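Local coordinates for glucanase (Klebsiella pneumoniae, PDB 5GY3), which probably hydrolyses internal beta-1,4-glucosidic bonds in cellulose, lichenin and cereal beta-D-glucans as a family 8 glycosyl hydrolase endoglucanase, at residues Asn84-Asp89 with Lys121-Thr126; Gly268-Val273 with Asp292-Ser297. One frame throughout, in Å; residues are numbered along the deposited sequence.

Contact 1 of 2, residues Asn84-Asp89 with Lys121-Thr126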
loop_
_atom_site.group_PDB
_atom_site.type_symbol
_atom_site.label_atom_id
_atom_site.label_comp_id
_atom_site.label_asym_id
_atom_site.label_seq_id
_atom_site.Cartn_x
_atom_site.Cartn_y
_atom_site.Cartn_z
ATOM N N ASN A 84 14.703 0.188 0.800
ATOM C CA ASN A 84 13.414 -0.040 1.428
ATOM C C ASN A 84 12.306 0.292 0.437
ATOM O O ASN A 84 12.544 0.841 -0.643
ATOM C CB ASN A 84 13.273 0.818 2.691
ATOM C CG ASN A 84 13.156 2.300 2.375
ATOM O OD1 ASN A 84 14.095 2.905 1.845
ATOM N ND2 ASN A 84 12.001 2.894 2.688
ATOM N N ALA A 85 11.083 -0.053 0.815
ATOM C CA ALA A 85 9.893 0.370 0.090
ATOM C C ALA A 85 8.996 1.038 1.121
ATOM O O ALA A 85 8.530 0.382 2.058
ATOM C CB ALA A 85 9.189 -0.802 -0.599
ATOM N N SER A 86 8.783 2.346 0.968
ATOM C CA SER A 86 8.192 3.114 2.058
ATOM C C SER A 86 6.765 2.686 2.369
ATOM O O SER A 86 6.317 2.848 3.514
ATOM C CB SER A 86 8.252 4.603 1.733
ATOM O OG SER A 86 9.595 4.987 1.527
ATOM N N ASP A 87 6.027 2.156 1.386
ATOM C CA ASP A 87 4.693 1.678 1.725
ATOM C C ASP A 87 4.772 0.432 2.593
ATOM O O ASP A 87 3.961 0.262 3.504
ATOM C CB ASP A 87 3.831 1.446 0.473
ATOM C CG ASP A 87 4.349 0.345 -0.452
ATOM O OD1 ASP A 87 5.574 0.074 -0.505
ATOM O OD2 ASP A 87 3.489 -0.237 -1.171
ATOM N N GLY A 88 5.750 -0.441 2.340
ATOM C CA GLY A 88 5.902 -1.616 3.186
ATOM C C GLY A 88 6.261 -1.251 4.615
ATOM O O GLY A 88 5.661 -1.763 5.564
ATOM N N ASP A 89 7.251 -0.359 4.785
ATOM C CA ASP A 89 7.601 0.124 6.122
ATOM C C ASP A 89 6.386 0.712 6.826
ATOM O O ASP A 89 6.192 0.509 8.032
ATOM C CB ASP A 89 8.677 1.215 6.069
ATOM C CG ASP A 89 9.922 0.825 5.282
ATOM O OD1 ASP A 89 10.401 -0.323 5.388
ATOM O OD2 ASP A 89 10.447 1.718 4.583
ATOM N N LYS A 121 12.291 10.763 9.216
ATOM C CA LYS A 121 13.668 11.232 9.130
ATOM C C LYS A 121 14.292 10.922 7.769
ATOM O O LYS A 121 14.987 11.767 7.192
ATOM C CB LYS A 121 14.499 10.613 10.248
ATOM C CG LYS A 121 15.963 10.998 10.186
ATOM C CD LYS A 121 16.715 10.497 11.396
ATOM C CE LYS A 121 18.180 10.910 11.299
ATOM N NZ LYS A 121 18.956 10.368 12.439
ATOM N N TYR A 122 14.047 9.725 7.231
ATOM C CA TYR A 122 14.778 9.249 6.061
ATOM C C TYR A 122 14.000 9.225 4.756
ATOM O O TYR A 122 14.631 9.167 3.694
ATOM C CB TYR A 122 15.306 7.834 6.312
ATOM C CG TYR A 122 16.307 7.779 7.428
ATOM C CD1 TYR A 122 17.631 8.160 7.220
ATOM C CD2 TYR A 122 15.937 7.336 8.691
ATOM C CE1 TYR A 122 18.554 8.107 8.254
ATOM C CE2 TYR A 122 16.851 7.280 9.725
ATOM C CZ TYR A 122 18.155 7.663 9.500
ATOM O OH TYR A 122 19.051 7.597 10.539
ATOM N N THR A 123 12.664 9.215 4.781
ATOM C CA THR A 123 11.917 9.127 3.530
ATOM C C THR A 123 11.109 10.374 3.195
ATOM O O THR A 123 10.645 10.498 2.053
ATOM C CB THR A 123 10.959 7.914 3.521
ATOM O OG1 THR A 123 9.771 8.207 4.276
ATOM C CG2 THR A 123 11.638 6.666 4.083
ATOM N N VAL A 124 10.923 11.292 4.135
ATOM C CA VAL A 124 10.110 12.481 3.897
ATOM C C VAL A 124 11.035 13.652 3.621
ATOM O O VAL A 124 11.966 13.920 4.398
ATOM C CB VAL A 124 9.174 12.772 5.079
ATOM C CG1 VAL A 124 8.557 14.173 4.932
ATOM C CG2 VAL A 124 8.077 11.730 5.116
ATOM N N VAL A 125 10.795 14.337 2.504
ATOM C CA VAL A 125 11.623 15.464 2.103
ATOM C C VAL A 125 10.728 16.648 1.772
ATOM O O VAL A 125 9.523 16.511 1.553
ATOM C CB VAL A 125 12.539 15.125 0.903
ATOM C CG1 VAL A 125 13.475 13.966 1.254
ATOM C CG2 VAL A 125 11.706 14.803 -0.327
ATOM N N THR A 126 11.339 17.829 1.778
ATOM C CA THR A 126 10.697 19.053 1.324
ATOM C C THR A 126 11.003 19.235 -0.155
ATOM O O THR A 126 12.176 19.272 -0.540
ATOM C CB THR A 126 11.219 20.254 2.111
ATOM O OG1 THR A 126 11.098 19.994 3.511
ATOM C CG2 THR A 126 10.434 21.506 1.755
#

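Contact 2 of 2, residues Gly268-Val273 with Asp292-Ser297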
loop_
_atom_site.group_PDB
_atom_site.type_symbol
_atom_site.label_atom_id
_atom_site.label_comp_id
_atom_site.label_asym_id
_atom_site.label_seq_id
_atom_site.Cartn_x
_atom_site.Cartn_y
_atom_site.Cartn_z
ATOM N N GLY A 268 -11.734 -10.738 -8.935
ATOM C CA GLY A 268 -11.112 -11.035 -7.648
ATOM C C GLY A 268 -10.848 -9.786 -6.827
ATOM O O GLY A 268 -11.742 -8.956 -6.613
ATOM N N GLY A 269 -9.594 -9.629 -6.388
ATOM C CA GLY A 269 -9.246 -8.495 -5.533
ATOM C C GLY A 269 -9.385 -7.146 -6.221
ATOM O O GLY A 269 -9.798 -6.165 -5.595
ATOM N N LEU A 270 -9.022 -7.064 -7.507
ATOM C CA LEU A 270 -9.218 -5.798 -8.216
ATOM C C LEU A 270 -10.691 -5.427 -8.259
ATOM O O LEU A 270 -11.061 -4.267 -8.041
ATOM C CB LEU A 270 -8.666 -5.866 -9.644
ATOM C CG LEU A 270 -7.159 -5.874 -9.885
ATOM C CD1 LEU A 270 -6.879 -5.832 -11.393
ATOM C CD2 LEU A 270 -6.515 -4.688 -9.214
ATOM N N LEU A 271 -11.547 -6.409 -8.541
ATOM C CA LEU A 271 -12.977 -6.149 -8.579
ATOM C C LEU A 271 -13.500 -5.737 -7.206
ATOM O O LEU A 271 -14.409 -4.906 -7.117
ATOM C CB LEU A 271 -13.703 -7.391 -9.096
ATOM C CG LEU A 271 -15.220 -7.329 -9.230
ATOM C CD1 LEU A 271 -15.609 -6.155 -10.101
ATOM C CD2 LEU A 271 -15.751 -8.648 -9.813
ATOM N N ALA A 272 -12.923 -6.288 -6.134
ATOM C CA ALA A 272 -13.308 -5.878 -4.786
ATOM C C ALA A 272 -12.990 -4.406 -4.539
ATOM O O ALA A 272 -13.776 -3.692 -3.907
ATOM C CB ALA A 272 -12.619 -6.767 -3.751
ATOM N N VAL A 273 -11.859 -3.919 -5.050
ATOM C CA VAL A 273 -11.580 -2.486 -4.931
ATOM C C VAL A 273 -12.593 -1.667 -5.723
ATOM O O VAL A 273 -13.031 -0.598 -5.281
ATOM C CB VAL A 273 -10.136 -2.176 -5.374
ATOM C CG1 VAL A 273 -9.902 -0.656 -5.451
ATOM C CG2 VAL A 273 -9.149 -2.811 -4.411
ATOM N N ASP A 292 -4.519 -15.273 -6.722
ATOM C CA ASP A 292 -3.102 -15.280 -6.397
ATOM C C ASP A 292 -2.892 -14.503 -5.097
ATOM O O ASP A 292 -3.854 -14.040 -4.479
ATOM C CB ASP A 292 -2.263 -14.732 -7.561
ATOM C CG ASP A 292 -2.647 -13.306 -7.995
ATOM O OD1 ASP A 292 -3.490 -12.635 -7.363
ATOM O OD2 ASP A 292 -2.066 -12.847 -9.002
ATOM N N TYR A 293 -1.626 -14.363 -4.665
ATOM C CA TYR A 293 -1.327 -13.628 -3.430
ATOM C C TYR A 293 -1.945 -12.239 -3.466
ATOM O O TYR A 293 -2.575 -11.788 -2.502
ATOM C CB TYR A 293 0.192 -13.499 -3.198
ATOM C CG TYR A 293 0.555 -12.191 -2.492
ATOM C CD1 TYR A 293 0.430 -12.051 -1.103
ATOM C CD2 TYR A 293 0.988 -11.082 -3.217
ATOM C CE1 TYR A 293 0.731 -10.835 -0.468
ATOM C CE2 TYR A 293 1.284 -9.865 -2.592
ATOM C CZ TYR A 293 1.154 -9.749 -1.219
ATOM O OH TYR A 293 1.450 -8.537 -0.617
ATOM N N TYR A 294 -1.763 -11.553 -4.591
ATOM C CA TYR A 294 -2.187 -10.170 -4.733
ATOM C C TYR A 294 -3.700 -10.033 -4.614
ATOM O O TYR A 294 -4.202 -9.162 -3.894
ATOM C CB TYR A 294 -1.679 -9.666 -6.083
ATOM C CG TYR A 294 -2.081 -8.273 -6.444
ATOM C CD1 TYR A 294 -1.328 -7.196 -6.043
ATOM C CD2 TYR A 294 -3.205 -8.039 -7.216
ATOM C CE1 TYR A 294 -1.691 -5.919 -6.385
ATOM C CE2 TYR A 294 -3.577 -6.774 -7.555
ATOM C CZ TYR A 294 -2.817 -5.711 -7.132
ATOM O OH TYR A 294 -3.202 -4.434 -7.482
ATOM N N SER A 295 -4.445 -10.886 -5.329
ATOM C CA SER A 295 -5.904 -10.822 -5.293
ATOM C C SER A 295 -6.427 -11.193 -3.914
ATOM O O SER A 295 -7.300 -10.509 -3.372
ATOM C CB SER A 295 -6.506 -11.744 -6.361
ATOM O OG SER A 295 -7.935 -11.777 -6.285
ATOM N N ALA A 296 -5.884 -12.261 -3.325
ATOM C CA ALA A 296 -6.310 -12.678 -1.991
ATOM C C ALA A 296 -6.088 -11.575 -0.964
ATOM O O ALA A 296 -6.923 -11.364 -0.077
ATOM C CB ALA A 296 -5.559 -13.945 -1.577
ATOM N N SER A 297 -4.966 -10.861 -1.070
ATOM C CA SER A 297 -4.679 -9.779 -0.134
ATOM C C SER A 297 -5.678 -8.636 -0.296
ATOM O O SER A 297 -6.244 -8.147 0.686
ATOM C CB SER A 297 -3.248 -9.273 -0.342
ATOM O OG SER A 297 -2.295 -10.313 -0.199
#

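Contact 1 of 2, residues Asn84-Asp89 with Lys121-Thr126
The methyl group of Thr-123 meets Ser-86 and Asn-84 at the start of helix 86-103. Its CG2 lies 3.7 Å from Ser-86 OG and 4.0 Å from Asn-84 ND2: a methyl group rests against the hydroxyl oxygen of one residue and the amide nitrogen of the other, in plain van der Waals contact. The first torsion of Thr-123 decides which branch does this: with OG1 set between the backbone N and the carbonyl carbon (chi1 79°), CG2 lies beside the N and faces the other segment, while OG1 turns back to bond Leu-119 O. Ser-86 OG is likewise engaged, by Leu-134 O. In the (alpha/alpha)6 barrel of family 8 glycosyl hydrolases, the chain passes near here from helix 106-123 into strand 124-127, and Met-133 of the neighbouring strand 130-133 touches both Ser-86 and Thr-123. Behind the first shell, Asn-84 ND2 gives a hydrogen bond of 2.7 Å to Asp-89 OD2, approaching nearly along the C-O direction but tilted 19° from its own amide plane. Asn-84 OD1 accepts from Val-137 N, so both ends of this buried amide are held and its rotation is fixed. The same turn is closed by Asp-89 N, 3.1 Å from the carbonyl O of Ala-85, the N-cap residue; between them sits Asp-87, the predicted nucleophile, its side chain directed away from Thr-123.

Contact 2 of 2, residues Gly268-Val273 with Asp292-Ser297
Ser-295 and Gly-269 join the first turns of two neighbouring helices, late ones in the (alpha/alpha)6 barrel, a small worked case of how glycine lets helix starts come close. Read along 292-297, the second helix opens with Asp-292 at its N-cap: OD1 takes a 2.8 Å hydrogen bond from Ser-295 N, nearly in line with the C-O bond. Tyr-293 turns from the partner helix toward helices 2-11 and 29-41, its hydroxyl bonded to Glu-30. Tyr-294 does reach across. Its chi1 of 177° carries the ring out from the helix, and Leu-270 CD2 meets it at the edge, near the ring plane, 3.7 Å from OH and 4.0 Å from CE2. The same hydroxyl is hydrogen-bonded to Phe-216 O, and the Phe-216 ring meets the Tyr-294 ring edge-to-face. This tyrosine side chain lies about 9 Å from that of Asp-87, the predicted nucleophile.

At Ser-295 the backbones come nearest, with its CA 4.1 Å from that of Gly-269, an approach the two glycines allow. OG, extended away from its own N, accepts a hydrogen bond of 2.7 Å from Gly-269 N (N-H...O 150°) and is also hydrogen-bonded to Asp-291 OD1. Gly-269 CA adds a CA-H...O contact to Ser-295 O at 3.5 Å. Farther along, Ser-297 faces away from this interface, and its OG bonds Tyr-293 O on the opposite face of that carbonyl from Ser-297 N. The axes of the two short helical segments pass 7.6 Å apart with 33° between their directions. Chemically, then, the pair combines a polar backbone-to-hydroxyl bond at Gly-269 with an apolar leucine-tyrosine contact beside it, and the carboxylate of Asp-291 would probably strengthen the hydroxyl oxygen as an acceptor.

In the fold
From the N terminus, contact 1 comes first of the two: helix 86-103 runs out, helix 106-123 returns, and a largely helical excursion of 31 residues closes where helix 106-123 gives way to the strand that follows. The chain then passes through the middle helices and strands before contact 2 closes a shorter loop of 18 residues, tying the beginning of helix 268-278 to that of the last helix, 293-307. The two loops lie in series, neither nested nor crossed. The centres of contact 1 and contact 2 are about 25 Å apart, on opposite sides of the chain's centre. Their nearest atoms are about 9 Å apart, and the two contacts do not touch.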